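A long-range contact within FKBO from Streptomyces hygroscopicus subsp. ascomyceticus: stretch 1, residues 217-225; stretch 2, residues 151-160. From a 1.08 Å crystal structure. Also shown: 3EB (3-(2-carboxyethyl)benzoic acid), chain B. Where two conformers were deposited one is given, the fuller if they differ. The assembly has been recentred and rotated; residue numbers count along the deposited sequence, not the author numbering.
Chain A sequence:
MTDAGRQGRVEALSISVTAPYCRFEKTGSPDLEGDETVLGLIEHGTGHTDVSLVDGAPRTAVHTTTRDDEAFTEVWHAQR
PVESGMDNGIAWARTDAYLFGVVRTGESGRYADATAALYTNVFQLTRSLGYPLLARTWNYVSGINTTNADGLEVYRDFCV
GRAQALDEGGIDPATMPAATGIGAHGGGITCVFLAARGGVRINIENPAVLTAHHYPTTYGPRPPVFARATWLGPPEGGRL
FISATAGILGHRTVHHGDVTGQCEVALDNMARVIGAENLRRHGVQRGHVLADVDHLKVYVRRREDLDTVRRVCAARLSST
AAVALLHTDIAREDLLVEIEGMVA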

# COMPACT_ATOMS: atom_id res chain seq x y z
N THR A 217 -4.26 20.54 -10.88
CA THR A 217 -4.43 19.77 -12.11
C THR A 217 -3.12 19.50 -12.83
O THR A 217 -3.11 18.70 -13.76
CB THR A 217 -5.42 20.44 -13.07
OG1 THR A 217 -4.90 21.71 -13.46
CG2 THR A 217 -6.80 20.60 -12.43
N THR A 218 -2.03 20.12 -12.40
CA THR A 218 -0.71 19.74 -12.89
C THR A 218 -0.51 18.23 -12.85
O THR A 218 0.16 17.68 -13.71
CB THR A 218 0.38 20.38 -12.00
OG1 THR A 218 0.04 21.73 -11.69
CG2 THR A 218 1.72 20.30 -12.70
N TYR A 219 -1.07 17.58 -11.82
CA TYR A 219 -0.87 16.15 -11.58
C TYR A 219 -1.99 15.28 -12.20
O TYR A 219 -2.06 14.08 -11.93
CB TYR A 219 -0.80 15.89 -10.07
CG TYR A 219 0.27 16.74 -9.39
CD1 TYR A 219 1.62 16.50 -9.59
CD2 TYR A 219 -0.08 17.79 -8.56
CE1 TYR A 219 2.59 17.27 -8.98
CE2 TYR A 219 0.89 18.57 -7.95
CZ TYR A 219 2.21 18.29 -8.13
OH TYR A 219 3.17 19.04 -7.52
N GLY A 220 -2.83 15.90 -13.03
CA GLY A 220 -4.07 15.30 -13.51
C GLY A 220 -3.92 14.53 -14.81
O GLY A 220 -2.83 14.14 -15.22
N PRO A 221 -5.04 14.32 -15.51
CA PRO A 221 -6.31 15.03 -15.41
C PRO A 221 -7.20 14.65 -14.23
O PRO A 221 -8.15 15.38 -13.98
CB PRO A 221 -7.00 14.70 -16.73
CG PRO A 221 -6.49 13.39 -17.07
CD PRO A 221 -5.03 13.41 -16.67
N ARG A 222 -6.92 13.56 -13.52
CA ARG A 222 -7.67 13.26 -12.30
C ARG A 222 -6.67 13.08 -11.17
O ARG A 222 -5.66 12.39 -11.32
CB ARG A 222 -8.53 11.99 -12.42
CG ARG A 222 -9.65 12.04 -13.47
CD ARG A 222 -10.88 12.93 -13.13
NE ARG A 222 -11.53 12.75 -11.81
CZ ARG A 222 -12.60 12.00 -11.53
NH1 ARG A 222 -13.19 11.22 -12.43
NH2 ARG A 222 -13.08 11.98 -10.28
N PRO A 223 -6.94 13.67 -10.01
CA PRO A 223 -5.97 13.58 -8.91
C PRO A 223 -5.93 12.18 -8.32
O PRO A 223 -6.88 11.39 -8.43
CB PRO A 223 -6.50 14.57 -7.88
CG PRO A 223 -7.94 14.63 -8.14
CD PRO A 223 -8.11 14.48 -9.63
N PRO A 224 -4.81 11.87 -7.66
CA PRO A 224 -4.79 10.68 -6.80
C PRO A 224 -5.78 10.83 -5.67
O PRO A 224 -6.28 11.93 -5.40
CB PRO A 224 -3.35 10.62 -6.28
CG PRO A 224 -2.68 11.85 -6.74
CD PRO A 224 -3.63 12.71 -7.49
N VAL A 225 -6.10 9.71 -5.00
CA VAL A 225 -6.96 9.75 -3.83
C VAL A 225 -6.48 8.69 -2.87
O VAL A 225 -6.29 7.54 -3.26
CB VAL A 225 -8.45 9.55 -4.21
CG1 VAL A 225 -8.68 8.25 -5.02
CG2 VAL A 225 -9.33 9.57 -2.99
C 3EB B . 2.34 11.36 -3.06
O 3EB B . 1.50 11.80 -3.86
CA 3EB B . 3.40 10.38 -3.48
OAB 3EB B . -1.51 6.95 -6.01
OAD 3EB B . -1.97 5.44 -4.46
CAE 3EB B . 1.88 7.96 -2.44
CAF 3EB B . 0.95 7.06 -1.91
CAG 3EB B . 1.81 8.34 -3.77
CAH 3EB B . -0.04 6.53 -2.72
CAL 3EB B . -1.26 6.40 -4.92
CAM 3EB B . 0.79 7.81 -4.57
CAN 3EB B . -0.14 6.92 -4.05
OXT 3EB B . 2.40 11.76 -1.84
C2 3EB B . 2.83 9.28 -4.40
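Stretch 2, residues 151-160: GLEVYRDFCV

Arg-156 makes the main polar contact. Its NH1 donates to Thr-218 O and to Gly-220 O, both at 2.9 Å. The two carbonyls lie near the guanidinium plane, at its edge. Its CA-to-CB bond points toward stretch 1, with chi1 m and chi2 and chi3 both t. Within stretch 2, a salt bridge from Arg-156 NE to Glu-153 OE1, 3.0 Å, holds the same group.

Two waters join the backbones. Water 1 donates to Arg-156 O and accepts from Arg-222 N, at 2.9 Å each. Water 2 donates to Cys-159 O and Pro-223 O, also at 2.9 Å each.

Stretch 2 is helical from Val-154, and the helix runs on past Val-160; Glu-153 is its N-cap. Stretch 1 has a short 3-10 segment at 217-218, then mostly extended loop from Arg-222. A cis peptide bond precedes Pro-221. In the backbone register, Gly-220 CA is 6.3 Å from Arg-156 CA, Arg-222 CA 5.2 Å from Val-160 CA, and Pro-224 CA 5.6 Å from Cys-159 CA. The register thus advances along the helix, then steps back at Pro-224.

The Pro-221 ring gives an apolar surface to two side chains: CG lies 3.8 Å from Val-160 CG2, CD 4.3 Å from Leu-152 CD1. Arg-222 O is 3.5 Å from Cys-159 CB. Pro-224 CB packs between Cys-159 SG, 4.1 Å, and Tyr-155 OH, 3.4 Å. Tyr-155 OH donates a hydrogen bond to 3EB OAB at 2.6 Å.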

# COMPACT_ATOMS: atom_id res chain seq x y z
N GLY A 151 -0.78 8.18 -25.26
CA GLY A 151 0.05 9.35 -25.05
C GLY A 151 0.06 9.94 -23.64
O GLY A 151 0.58 11.05 -23.47
N LEU A 152 -0.46 9.21 -22.64
CA LEU A 152 -0.58 9.68 -21.27
C LEU A 152 0.28 8.85 -20.34
O LEU A 152 0.31 7.63 -20.45
CB LEU A 152 -2.05 9.59 -20.84
CG LEU A 152 -2.39 10.12 -19.44
CD1 LEU A 152 -2.15 11.63 -19.33
CD2 LEU A 152 -3.83 9.75 -19.10
N GLU A 153 0.93 9.50 -19.38
CA GLU A 153 1.70 8.76 -18.37
C GLU A 153 0.84 7.70 -17.70
O GLU A 153 -0.30 7.98 -17.29
CB GLU A 153 2.26 9.72 -17.32
CG GLU A 153 3.29 9.07 -16.42
CD GLU A 153 3.74 9.94 -15.24
OE1 GLU A 153 3.00 10.89 -14.87
OE2 GLU A 153 4.84 9.69 -14.72
N VAL A 154 1.40 6.50 -17.53
CA VAL A 154 0.65 5.40 -16.93
C VAL A 154 0.09 5.77 -15.55
O VAL A 154 -1.05 5.46 -15.25
CB VAL A 154 1.49 4.12 -16.93
CG1 VAL A 154 0.89 3.05 -16.01
CG2 VAL A 154 1.58 3.56 -18.35
N TYR A 155 0.87 6.45 -14.70
CA TYR A 155 0.32 6.78 -13.37
C TYR A 155 -0.96 7.61 -13.50
O TYR A 155 -1.90 7.43 -12.74
CB TYR A 155 1.33 7.56 -12.55
CG TYR A 155 0.81 7.92 -11.17
CD1 TYR A 155 0.46 6.93 -10.24
CD2 TYR A 155 0.63 9.24 -10.79
CE1 TYR A 155 -0.03 7.25 -9.01
CE2 TYR A 155 0.17 9.58 -9.54
CZ TYR A 155 -0.17 8.58 -8.65
OH TYR A 155 -0.65 8.94 -7.41
N ARG A 156 -0.96 8.55 -14.44
CA ARG A 156 -2.10 9.43 -14.63
C ARG A 156 -3.30 8.64 -15.17
O ARG A 156 -4.45 8.87 -14.75
CB ARG A 156 -1.75 10.59 -15.54
CG ARG A 156 -0.67 11.47 -14.94
CD ARG A 156 -0.10 12.45 -15.97
NE ARG A 156 1.07 13.14 -15.42
CZ ARG A 156 1.04 14.35 -14.88
NH1 ARG A 156 -0.08 15.07 -14.86
NH2 ARG A 156 2.15 14.88 -14.38
N ASP A 157 -3.05 7.71 -16.08
CA ASP A 157 -4.07 6.82 -16.65
C ASP A 157 -4.69 5.97 -15.52
O ASP A 157 -5.92 5.86 -15.39
CB ASP A 157 -3.33 5.97 -17.68
CG ASP A 157 -4.21 5.07 -18.54
OD1 ASP A 157 -5.41 5.35 -18.76
OD2 ASP A 157 -3.62 4.09 -19.04
N PHE A 158 -3.83 5.40 -14.67
CA PHE A 158 -4.27 4.68 -13.48
C PHE A 158 -5.14 5.58 -12.58
O PHE A 158 -6.19 5.15 -12.10
CB PHE A 158 -3.03 4.15 -12.74
CG PHE A 158 -3.29 3.84 -11.29
CD1 PHE A 158 -4.00 2.69 -10.92
CD2 PHE A 158 -2.87 4.70 -10.29
CE1 PHE A 158 -4.28 2.42 -9.59
CE2 PHE A 158 -3.14 4.42 -8.96
CZ PHE A 158 -3.86 3.29 -8.62
N CYS A 159 -4.69 6.81 -12.33
CA CYS A 159 -5.47 7.70 -11.47
C CYS A 159 -6.84 8.00 -12.06
O CYS A 159 -7.81 8.13 -11.31
CB CYS A 159 -4.72 9.02 -11.22
SG CYS A 159 -3.39 8.91 -9.98
N VAL A 160 -6.93 8.18 -13.39
CA VAL A 160 -8.23 8.37 -14.03
C VAL A 160 -9.15 7.19 -13.71
O VAL A 160 -10.31 7.37 -13.32
CB VAL A 160 -8.08 8.54 -15.56
CG1 VAL A 160 -9.44 8.46 -16.26
CG2 VAL A 160 -7.39 9.87 -15.89
O HOH W 1 -4.83 11.62 -13.96
O HOH W 2 -7.01 8.49 -8.54